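Local coordinates for protein cryptochrome DASH, chloroplastic/mitochondrial (Arabidopsis thaliana, PDB 2J4D) that repairs cyclobutane pyrimidine dimers in single-stranded DNA as a class-1 photolyase carrying FAD and a folate antenna, and may also act as a photoreceptor, at residues V256-E261 / S285-P290; D267-Y272 / E304-Y309. All blocks are in the same frame, centred on the assembly; numbering follows the deposited sequence.

How the contacts relate
Both contacts belong to the helical FAD-binding part of the protein, and their centres lie about 11 Å apart. Their segments alternate along the chain: helix 252-265 leads from contact 1 into the loop of contact 2, and helix 289-293 leads back towards helix 299-312. In contact 1, segment 285-290, a loop running into helix 289-293, lies on the FAD diphosphate. Contact 2 holds the loop 267-272, whose last residue, Tyr272, reaches the same diphosphate. The two meet directly where Val259 CG1 packs on Glu305 CG at 4.0 Å. They meet again beside the cofactor, where Tyr272 CE1 lies 4.1 Å from Ser285 CA.

Contact 1: residues V256-E261 / S285-P290; sequences VGRVFE and STKFSP. With FAD (flavin-adenine dinucleotide), chain C.
Polar contacts across the pair come from Arg258. Its CG is anti to the backbone N, and the chain bends at chi2 (55°), so the guanidinium reaches the carbonyls of Ser285 and Thr286 with its edge. Arg258 NE donates to Thr286 O at 2.8 Å in a nearly straight bond (167°), from above the carbonyl plane. NH2 adds weak bonds to Ser285 O and Thr286 O. On the helix itself, Arg258 NH1 makes a 2.8 Å salt bridge to Glu261 OE1, which accepts with its anti lone pair, away from the other oxygen. These edge-on partners fix how the guanidinium is turned.

Apolar packing centres on Phe288. Val259 CG2 sits over one face of the Phe288 ring, 4.0 Å from the centroid, in a CH-pi contact. Thr286 CB covers the opposite face, and Arg258 CG meets the ring edge.

The cofactor bonds lie on the far side of the turn. Thr286 OG1 bonds FAD O1A at 2.7 Å and also accepts from Phe288 N, forming an ST turn. Ser285 OG bonds FAD O2P at 2.6 Å, and Lys287 NZ bonds the same OG. Lys287 N and Ser289 N give further phosphate bonds. Arg258 therefore acts as a second-shell residue, holding the carbonyls of a turn whose N-H groups and hydroxyls grip the diphosphate.

The contact joins helix 252-265 to the loop leading into helix 289-293. Helix 299-312 flanks it through Phe301 on Val259 and Ile302 on Phe288, while Met246 and Phe248 of strand 245-248 pack on Lys287.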
loop_
_atom_site.group_PDB
_atom_site.type_symbol
_atom_site.label_atom_id
_atom_site.label_comp_id
_atom_site.label_asym_id
_atom_site.label_seq_id
_atom_site.Cartn_x
_atom_site.Cartn_y
_atom_site.Cartn_z
ATOM N N VAL A 256 3.927 12.491 -4.327
ATOM C CA VAL A 256 3.726 13.815 -3.754
ATOM C C VAL A 256 2.948 14.660 -4.761
ATOM O O VAL A 256 2.264 15.612 -4.392
ATOM C CB VAL A 256 5.063 14.500 -3.370
ATOM C CG1 VAL A 256 5.832 13.601 -2.390
ATOM C CG2 VAL A 256 5.884 14.795 -4.597
ATOM N N GLY A 257 3.035 14.286 -6.034
ATOM C CA GLY A 257 2.293 15.000 -7.057
ATOM C C GLY A 257 0.800 14.789 -6.849
ATOM O O GLY A 257 0.005 15.708 -7.059
ATOM N N ARG A 258 0.413 13.580 -6.432
ATOM C CA ARG A 258 -1.002 13.278 -6.192
ATOM C C ARG A 258 -1.508 13.980 -4.936
ATOM O O ARG A 258 -2.666 14.406 -4.884
ATOM C CB ARG A 258 -1.223 11.759 -6.092
ATOM C CG ARG A 258 -2.656 11.336 -5.739
ATOM C CD ARG A 258 -3.714 11.905 -6.705
ATOM N NE ARG A 258 -5.058 11.572 -6.240
ATOM C CZ ARG A 258 -6.189 11.896 -6.863
ATOM N NH1 ARG A 258 -6.161 12.578 -8.004
ATOM N NH2 ARG A 258 -7.353 11.531 -6.339
ATOM N N VAL A 259 -0.654 14.095 -3.916
ATOM C CA VAL A 259 -1.057 14.793 -2.699
ATOM C C VAL A 259 -1.321 16.253 -3.102
ATOM O O VAL A 259 -2.328 16.850 -2.722
ATOM C CB VAL A 259 0.046 14.737 -1.605
ATOM C CG1 VAL A 259 -0.312 15.658 -0.459
ATOM C CG2 VAL A 259 0.161 13.313 -1.062
ATOM N N PHE A 260 -0.416 16.816 -3.892
ATOM C CA PHE A 260 -0.585 18.186 -4.363
ATOM C C PHE A 260 -1.860 18.307 -5.205
ATOM O O PHE A 260 -2.671 19.213 -5.020
ATOM C CB PHE A 260 0.624 18.587 -5.211
ATOM C CG PHE A 260 0.431 19.853 -5.983
ATOM C CD1 PHE A 260 0.487 21.091 -5.349
ATOM C CD2 PHE A 260 0.170 19.807 -7.351
ATOM C CE1 PHE A 260 0.284 22.265 -6.065
ATOM C CE2 PHE A 260 -0.035 20.981 -8.080
ATOM C CZ PHE A 260 0.022 22.210 -7.434
ATOM N N GLU A 261 -2.035 17.372 -6.128
ATOM C CA GLU A 261 -3.187 17.387 -7.021
ATOM C C GLU A 261 -4.547 17.321 -6.322
ATOM O O GLU A 261 -5.447 18.119 -6.601
ATOM C CB GLU A 261 -3.069 16.235 -8.017
ATOM C CG GLU A 261 -4.202 16.157 -9.015
ATOM C CD GLU A 261 -4.014 15.019 -9.994
ATOM O OE1 GLU A 261 -4.284 13.853 -9.626
ATOM O OE2 GLU A 261 -3.573 15.292 -11.129
ATOM N N SER A 285 -11.832 10.084 -3.978
ATOM C CA SER A 285 -11.017 9.833 -2.782
ATOM C C SER A 285 -9.566 10.209 -3.043
ATOM O O SER A 285 -9.205 10.521 -4.174
ATOM C CB SER A 285 -11.116 8.362 -2.367
ATOM O OG SER A 285 -10.565 7.514 -3.361
ATOM N N THR A 286 -8.721 10.178 -2.013
ATOM C CA THR A 286 -7.333 10.580 -2.214
ATOM C C THR A 286 -6.541 9.744 -3.207
ATOM O O THR A 286 -5.659 10.272 -3.889
ATOM C CB THR A 286 -6.509 10.570 -0.899
ATOM O OG1 THR A 286 -6.298 9.213 -0.483
ATOM C CG2 THR A 286 -7.222 11.363 0.206
ATOM N N LYS A 287 -6.852 8.452 -3.281
ATOM C CA LYS A 287 -6.117 7.516 -4.131
ATOM C C LYS A 287 -4.637 7.460 -3.690
ATOM O O LYS A 287 -3.745 7.158 -4.487
ATOM C CB LYS A 287 -6.211 7.924 -5.605
ATOM C CG LYS A 287 -7.649 7.988 -6.131
ATOM C CD LYS A 287 -8.380 6.669 -5.927
ATOM C CE LYS A 287 -9.785 6.702 -6.546
ATOM N NZ LYS A 287 -10.624 7.834 -6.024
ATOM N N PHE A 288 -4.372 7.736 -2.418
ATOM C CA PHE A 288 -2.986 7.699 -1.936
ATOM C C PHE A 288 -2.463 6.285 -1.655
ATOM O O PHE A 288 -1.253 6.078 -1.562
ATOM C CB PHE A 288 -2.812 8.474 -0.613
ATOM C CG PHE A 288 -3.101 9.956 -0.692
ATOM C CD1 PHE A 288 -3.109 10.637 -1.904
ATOM C CD2 PHE A 288 -3.325 10.677 0.485
ATOM C CE1 PHE A 288 -3.337 12.018 -1.941
ATOM C CE2 PHE A 288 -3.552 12.048 0.463
ATOM C CZ PHE A 288 -3.558 12.725 -0.751
ATOM N N SER A 289 -3.363 5.319 -1.512
ATOM C CA SER A 289 -2.961 3.975 -1.112
ATOM C C SER A 289 -1.779 3.269 -1.770
ATOM O O SER A 289 -0.958 2.677 -1.068
ATOM C CB SER A 289 -4.177 3.045 -1.111
ATOM O OG SER A 289 -4.697 2.869 -2.414
ATOM N N PRO A 290 -1.658 3.313 -3.109
ATOM C CA PRO A 290 -0.504 2.615 -3.684
ATOM C C PRO A 290 0.833 3.215 -3.252
ATOM O O PRO A 290 1.794 2.485 -3.009
ATOM C CB PRO A 290 -0.733 2.732 -5.199
ATOM C CG PRO A 290 -2.236 2.903 -5.320
ATOM C CD PRO A 290 -2.529 3.851 -4.168
HETATM P PA FAD C . -9.089 6.974 1.051
HETATM O O1A FAD C . -8.631 8.178 0.328
HETATM O O2A FAD C . -10.521 6.824 1.402
HETATM O O5B FAD C . -8.254 6.804 2.416
HETATM C C5B FAD C . -6.981 7.466 2.588
HETATM C C4B FAD C . -5.973 6.435 3.107
HETATM O O4B FAD C . -6.464 5.903 4.337
HETATM C C3B FAD C . -5.756 5.229 2.200
HETATM O O3B FAD C . -4.870 5.502 1.128
HETATM C C2B FAD C . -5.265 4.213 3.185
HETATM O O2B FAD C . -3.873 4.224 3.412
HETATM C C1B FAD C . -6.098 4.517 4.443
HETATM N N9A FAD C . -7.332 3.717 4.592
HETATM C C8A FAD C . -8.619 4.072 4.238
HETATM N N7A FAD C . -9.504 3.124 4.516
HETATM C C5A FAD C . -8.764 2.108 5.082
HETATM C C6A FAD C . -9.128 0.834 5.578
HETATM N N6A FAD C . -10.368 0.364 5.607
HETATM N N1A FAD C . -8.114 0.035 6.081
HETATM C C2A FAD C . -6.814 0.482 6.071
HETATM N N3A FAD C . -6.400 1.686 5.611
HETATM C C4A FAD C . -7.408 2.456 5.116
HETATM N N1 FAD C . -5.843 -0.826 1.810
HETATM C C2 FAD C . -4.491 -0.916 1.556
HETATM O O2 FAD C . -3.758 0.045 1.705
HETATM N N3 FAD C . -3.976 -2.147 1.120
HETATM C C4 FAD C . -4.748 -3.289 0.923
HETATM O O4 FAD C . -4.231 -4.351 0.530
HETATM C C4X FAD C . -6.136 -3.189 1.184
HETATM N N5 FAD C . -6.992 -4.287 1.010
HETATM C C5X FAD C . -8.337 -4.212 1.378
HETATM C C6 FAD C . -9.159 -5.346 1.318
HETATM C C7 FAD C . -10.525 -5.305 1.681
HETATM C C7M FAD C . -11.355 -6.563 1.597
HETATM C C8 FAD C . -11.079 -4.050 2.125
HETATM C C8M FAD C . -12.536 -3.909 2.535
HETATM C C9 FAD C . -10.262 -2.904 2.191
HETATM C C9A FAD C . -8.884 -2.956 1.823
HETATM N N10 FAD C . -8.034 -1.811 1.876
HETATM C C10 FAD C . -6.650 -1.934 1.626
HETATM C "C1'" FAD C . -8.495 -0.566 2.573
HETATM C "C2'" FAD C . -9.156 0.517 1.697
HETATM O "O2'" FAD C . -10.182 -0.064 0.910
HETATM C "C3'" FAD C . -8.111 1.160 0.790
HETATM O "O3'" FAD C . -7.022 1.694 1.568
HETATM C "C4'" FAD C . -8.632 2.332 -0.061
HETATM O "O4'" FAD C . -9.663 1.884 -0.944
HETATM C "C5'" FAD C . -7.477 2.912 -0.866
HETATM O "O5'" FAD C . -7.934 4.019 -1.647
HETATM P P FAD C . -7.839 5.537 -1.229
HETATM O O1P FAD C . -6.400 5.802 -1.059
HETATM O O2P FAD C . -8.508 6.365 -2.270
HETATM O O3P FAD C . -8.713 5.741 0.081
#

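Contact 2: residues D267-Y272 / E304-Y309; sequences DLLKVY and EEVQRY. With FAD (flavin-adenine dinucleotide), chain C.
The loop 267-272 leaves helix 252-265 at Asp267, which has positive phi, and runs past helix 299-312 with Leu269 CA 8.5 Å from Tyr309 CA. Tyr309 carries the contact. Its CG is anti to the backbone N, so the ring reaches out to the loop. At the tip, Tyr309 OH donates to Asp267 OD1 over 2.5 Å, from above the carboxylate plane; the acid and ring planes are 48° apart. Lys270 N gives the same OH a weak bond, and Lys270 CB and CG each lie 3.3 Å from Tyr309 OH. Asp267 OD1 also has a salt bridge to Arg313, so two donors grip this oxygen and its negative charge is probably stabilised.

The Leu269 and Tyr309 side chains lie alongside each other, pointing opposite ways. Leu269 CD2 sits over one ring face in a CH-pi contact, off centre and 3.7 Å from Tyr309 CD2. Leu269 CD2 also touches Val306 CG2 at 4.2 Å. An alanine in place of Tyr309 would remove the ring and hydroxyl, and would probably loosen the loop at Asp267 and Leu269.

Further along, Tyr272 OH makes a very short 2.5 Å bond to FAD O2A, which lies at the ring edge. Val271 is the N-cap of the short helix that starts there. On helix 299-312, Arg308 grips Glu305 end-on with NH1 and NH2, one to each carboxylate oxygen.

The contact ties the loop between helices 252-265 and 272-275 to helix 299-312. Trp264 of helix 252-265 meets the Tyr309 ring edge-to-face, and Val322 and Thr319 of helix 317-339 pack on Val306 and Tyr309.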
loop_
_atom_site.group_PDB
_atom_site.type_symbol
_atom_site.label_atom_id
_atom_site.label_comp_id
_atom_site.label_asym_id
_atom_site.label_seq_id
_atom_site.Cartn_x
_atom_site.Cartn_y
_atom_site.Cartn_z
ATOM N N ASP A 267 -8.308 21.049 -5.000
ATOM C CA ASP A 267 -8.989 21.489 -3.777
ATOM C C ASP A 267 -10.151 20.552 -3.417
ATOM O O ASP A 267 -11.237 20.994 -3.044
ATOM C CB ASP A 267 -9.487 22.929 -3.996
ATOM C CG ASP A 267 -9.818 23.656 -2.700
ATOM O OD1 ASP A 267 -9.208 23.352 -1.652
ATOM O OD2 ASP A 267 -10.680 24.560 -2.742
ATOM N N LEU A 268 -9.913 19.248 -3.516
ATOM C CA LEU A 268 -10.949 18.268 -3.220
ATOM C C LEU A 268 -10.966 17.775 -1.778
ATOM O O LEU A 268 -11.923 17.127 -1.356
ATOM C CB LEU A 268 -10.809 17.066 -4.153
ATOM C CG LEU A 268 -11.111 17.376 -5.617
ATOM C CD1 LEU A 268 -10.804 16.169 -6.481
ATOM C CD2 LEU A 268 -12.580 17.773 -5.749
ATOM N N LEU A 269 -9.922 18.081 -1.019
ATOM C CA LEU A 269 -9.861 17.612 0.360
ATOM C C LEU A 269 -11.049 18.059 1.193
ATOM O O LEU A 269 -11.540 17.300 2.030
ATOM C CB LEU A 269 -8.560 18.070 1.033
ATOM C CG LEU A 269 -8.386 17.617 2.490
ATOM C CD1 LEU A 269 -8.492 16.098 2.571
ATOM C CD2 LEU A 269 -7.045 18.109 3.037
ATOM N N LYS A 270 -11.527 19.275 0.955
ATOM C CA LYS A 270 -12.653 19.794 1.728
ATOM C C LYS A 270 -13.994 19.099 1.503
ATOM O O LYS A 270 -14.969 19.415 2.190
ATOM C CB LYS A 270 -12.814 21.296 1.488
ATOM C CG LYS A 270 -13.079 21.674 0.045
ATOM C CD LYS A 270 -13.308 23.168 -0.071
ATOM C CE LYS A 270 -13.214 23.634 -1.513
ATOM N NZ LYS A 270 -14.145 22.899 -2.398
ATOM N N VAL A 271 -14.063 18.166 0.554
ATOM C CA VAL A 271 -15.317 17.438 0.306
ATOM C C VAL A 271 -15.089 15.933 0.317
ATOM O O VAL A 271 -15.997 15.146 0.019
ATOM C CB VAL A 271 -15.970 17.819 -1.049
ATOM C CG1 VAL A 271 -16.246 19.305 -1.083
ATOM C CG2 VAL A 271 -15.079 17.398 -2.213
ATOM N N TYR A 272 -13.873 15.546 0.684
ATOM C CA TYR A 272 -13.475 14.145 0.749
ATOM C C TYR A 272 -14.493 13.228 1.437
ATOM O O TYR A 272 -14.885 12.206 0.880
ATOM C CB TYR A 272 -12.113 14.026 1.457
ATOM C CG TYR A 272 -11.768 12.612 1.858
ATOM C CD1 TYR A 272 -11.450 11.652 0.895
ATOM C CD2 TYR A 272 -11.872 12.202 3.188
ATOM C CE1 TYR A 272 -11.261 10.321 1.242
ATOM C CE2 TYR A 272 -11.686 10.874 3.549
ATOM C CZ TYR A 272 -11.389 9.936 2.569
ATOM O OH TYR A 272 -11.288 8.604 2.903
ATOM N N GLU A 304 1.060 16.807 7.766
ATOM C CA GLU A 304 1.530 18.180 7.718
ATOM C C GLU A 304 0.893 18.942 6.566
ATOM O O GLU A 304 0.647 20.139 6.683
ATOM C CB GLU A 304 3.055 18.222 7.624
ATOM C CG GLU A 304 3.719 17.870 8.947
ATOM C CD GLU A 304 5.183 18.265 9.006
ATOM O OE1 GLU A 304 6.038 17.362 9.067
ATOM O OE2 GLU A 304 5.475 19.481 8.992
ATOM N N GLU A 305 0.619 18.254 5.459
ATOM C CA GLU A 305 -0.018 18.896 4.314
ATOM C C GLU A 305 -1.464 19.225 4.683
ATOM O O GLU A 305 -1.987 20.282 4.309
ATOM C CB GLU A 305 0.026 17.976 3.091
ATOM C CG GLU A 305 1.400 17.882 2.455
ATOM C CD GLU A 305 1.847 19.201 1.837
ATOM O OE1 GLU A 305 1.130 19.720 0.956
ATOM O OE2 GLU A 305 2.913 19.719 2.229
ATOM N N VAL A 306 -2.108 18.315 5.412
ATOM C CA VAL A 306 -3.482 18.537 5.872
ATOM C C VAL A 306 -3.513 19.733 6.842
ATOM O O VAL A 306 -4.434 20.557 6.805
ATOM C CB VAL A 306 -4.047 17.289 6.600
ATOM C CG1 VAL A 306 -5.355 17.639 7.311
ATOM C CG2 VAL A 306 -4.293 16.163 5.603
ATOM N N GLN A 307 -2.513 19.827 7.713
ATOM C CA GLN A 307 -2.451 20.941 8.658
ATOM C C GLN A 307 -2.345 22.256 7.901
ATOM O O GLN A 307 -3.003 23.242 8.244
ATOM C CB GLN A 307 -1.230 20.823 9.572
ATOM C CG GLN A 307 -1.302 19.750 10.647
ATOM C CD GLN A 307 -0.027 19.724 11.473
ATOM O OE1 GLN A 307 1.075 19.518 10.940
ATOM N NE2 GLN A 307 -0.163 19.947 12.776
ATOM N N ARG A 308 -1.495 22.279 6.881
ATOM C CA ARG A 308 -1.325 23.493 6.102
ATOM C C ARG A 308 -2.620 23.839 5.372
ATOM O O ARG A 308 -3.006 25.012 5.289
ATOM C CB ARG A 308 -0.169 23.348 5.106
ATOM C CG ARG A 308 0.196 24.691 4.473
ATOM C CD ARG A 308 1.553 24.699 3.782
ATOM N NE ARG A 308 1.481 24.213 2.409
ATOM C CZ ARG A 308 1.757 22.969 2.050
ATOM N NH1 ARG A 308 2.129 22.091 2.971
ATOM N NH2 ARG A 308 1.661 22.605 0.776
ATOM N N TYR A 309 -3.300 22.818 4.859
ATOM C CA TYR A 309 -4.560 23.029 4.155
ATOM C C TYR A 309 -5.589 23.641 5.099
ATOM O O TYR A 309 -6.281 24.609 4.742
ATOM C CB TYR A 309 -5.094 21.703 3.618
ATOM C CG TYR A 309 -6.342 21.821 2.763
ATOM C CD1 TYR A 309 -6.255 21.917 1.374
ATOM C CD2 TYR A 309 -7.613 21.799 3.343
ATOM C CE1 TYR A 309 -7.403 21.978 0.580
ATOM C CE2 TYR A 309 -8.761 21.861 2.563
ATOM C CZ TYR A 309 -8.652 21.948 1.181
ATOM O OH TYR A 309 -9.793 21.982 0.403
HETATM P PA FAD C . -9.089 6.974 1.051
HETATM O O1A FAD C . -8.631 8.178 0.328
HETATM O O2A FAD C . -10.521 6.824 1.402
HETATM O O5B FAD C . -8.254 6.804 2.416
HETATM C C5B FAD C . -6.981 7.466 2.588
HETATM C C4B FAD C . -5.973 6.435 3.107
HETATM O O4B FAD C . -6.464 5.903 4.337
HETATM C C3B FAD C . -5.756 5.229 2.200
HETATM O O3B FAD C . -4.870 5.502 1.128
HETATM C C2B FAD C . -5.265 4.213 3.185
HETATM O O2B FAD C . -3.873 4.224 3.412
HETATM C C1B FAD C . -6.098 4.517 4.443
HETATM N N9A FAD C . -7.332 3.717 4.592
HETATM C C8A FAD C . -8.619 4.072 4.238
HETATM N N7A FAD C . -9.504 3.124 4.516
HETATM C C5A FAD C . -8.764 2.108 5.082
HETATM C C6A FAD C . -9.128 0.834 5.578
HETATM N N6A FAD C . -10.368 0.364 5.607
HETATM N N1A FAD C . -8.114 0.035 6.081
HETATM C C2A FAD C . -6.814 0.482 6.071
HETATM N N3A FAD C . -6.400 1.686 5.611
HETATM C C4A FAD C . -7.408 2.456 5.116
HETATM N N1 FAD C . -5.843 -0.826 1.810
HETATM C C2 FAD C . -4.491 -0.916 1.556
HETATM O O2 FAD C . -3.758 0.045 1.705
HETATM N N3 FAD C . -3.976 -2.147 1.120
HETATM C C4 FAD C . -4.748 -3.289 0.923
HETATM O O4 FAD C . -4.231 -4.351 0.530
HETATM C C4X FAD C . -6.136 -3.189 1.184
HETATM N N5 FAD C . -6.992 -4.287 1.010
HETATM C C5X FAD C . -8.337 -4.212 1.378
HETATM C C6 FAD C . -9.159 -5.346 1.318
HETATM C C7 FAD C . -10.525 -5.305 1.681
HETATM C C7M FAD C . -11.355 -6.563 1.597
HETATM C C8 FAD C . -11.079 -4.050 2.125
HETATM C C8M FAD C . -12.536 -3.909 2.535
HETATM C C9 FAD C . -10.262 -2.904 2.191
HETATM C C9A FAD C . -8.884 -2.956 1.823
HETATM N N10 FAD C . -8.034 -1.811 1.876
HETATM C C10 FAD C . -6.650 -1.934 1.626
HETATM C "C1'" FAD C . -8.495 -0.566 2.573
HETATM C "C2'" FAD C . -9.156 0.517 1.697
HETATM O "O2'" FAD C . -10.182 -0.064 0.910
HETATM C "C3'" FAD C . -8.111 1.160 0.790
HETATM O "O3'" FAD C . -7.022 1.694 1.568
HETATM C "C4'" FAD C . -8.632 2.332 -0.061
HETATM O "O4'" FAD C . -9.663 1.884 -0.944
HETATM C "C5'" FAD C . -7.477 2.912 -0.866
HETATM O "O5'" FAD C . -7.934 4.019 -1.647
HETATM P P FAD C . -7.839 5.537 -1.229
HETATM O O1P FAD C . -6.400 5.802 -1.059
HETATM O O2P FAD C . -8.508 6.365 -2.270
HETATM O O3P FAD C . -8.713 5.741 0.081
#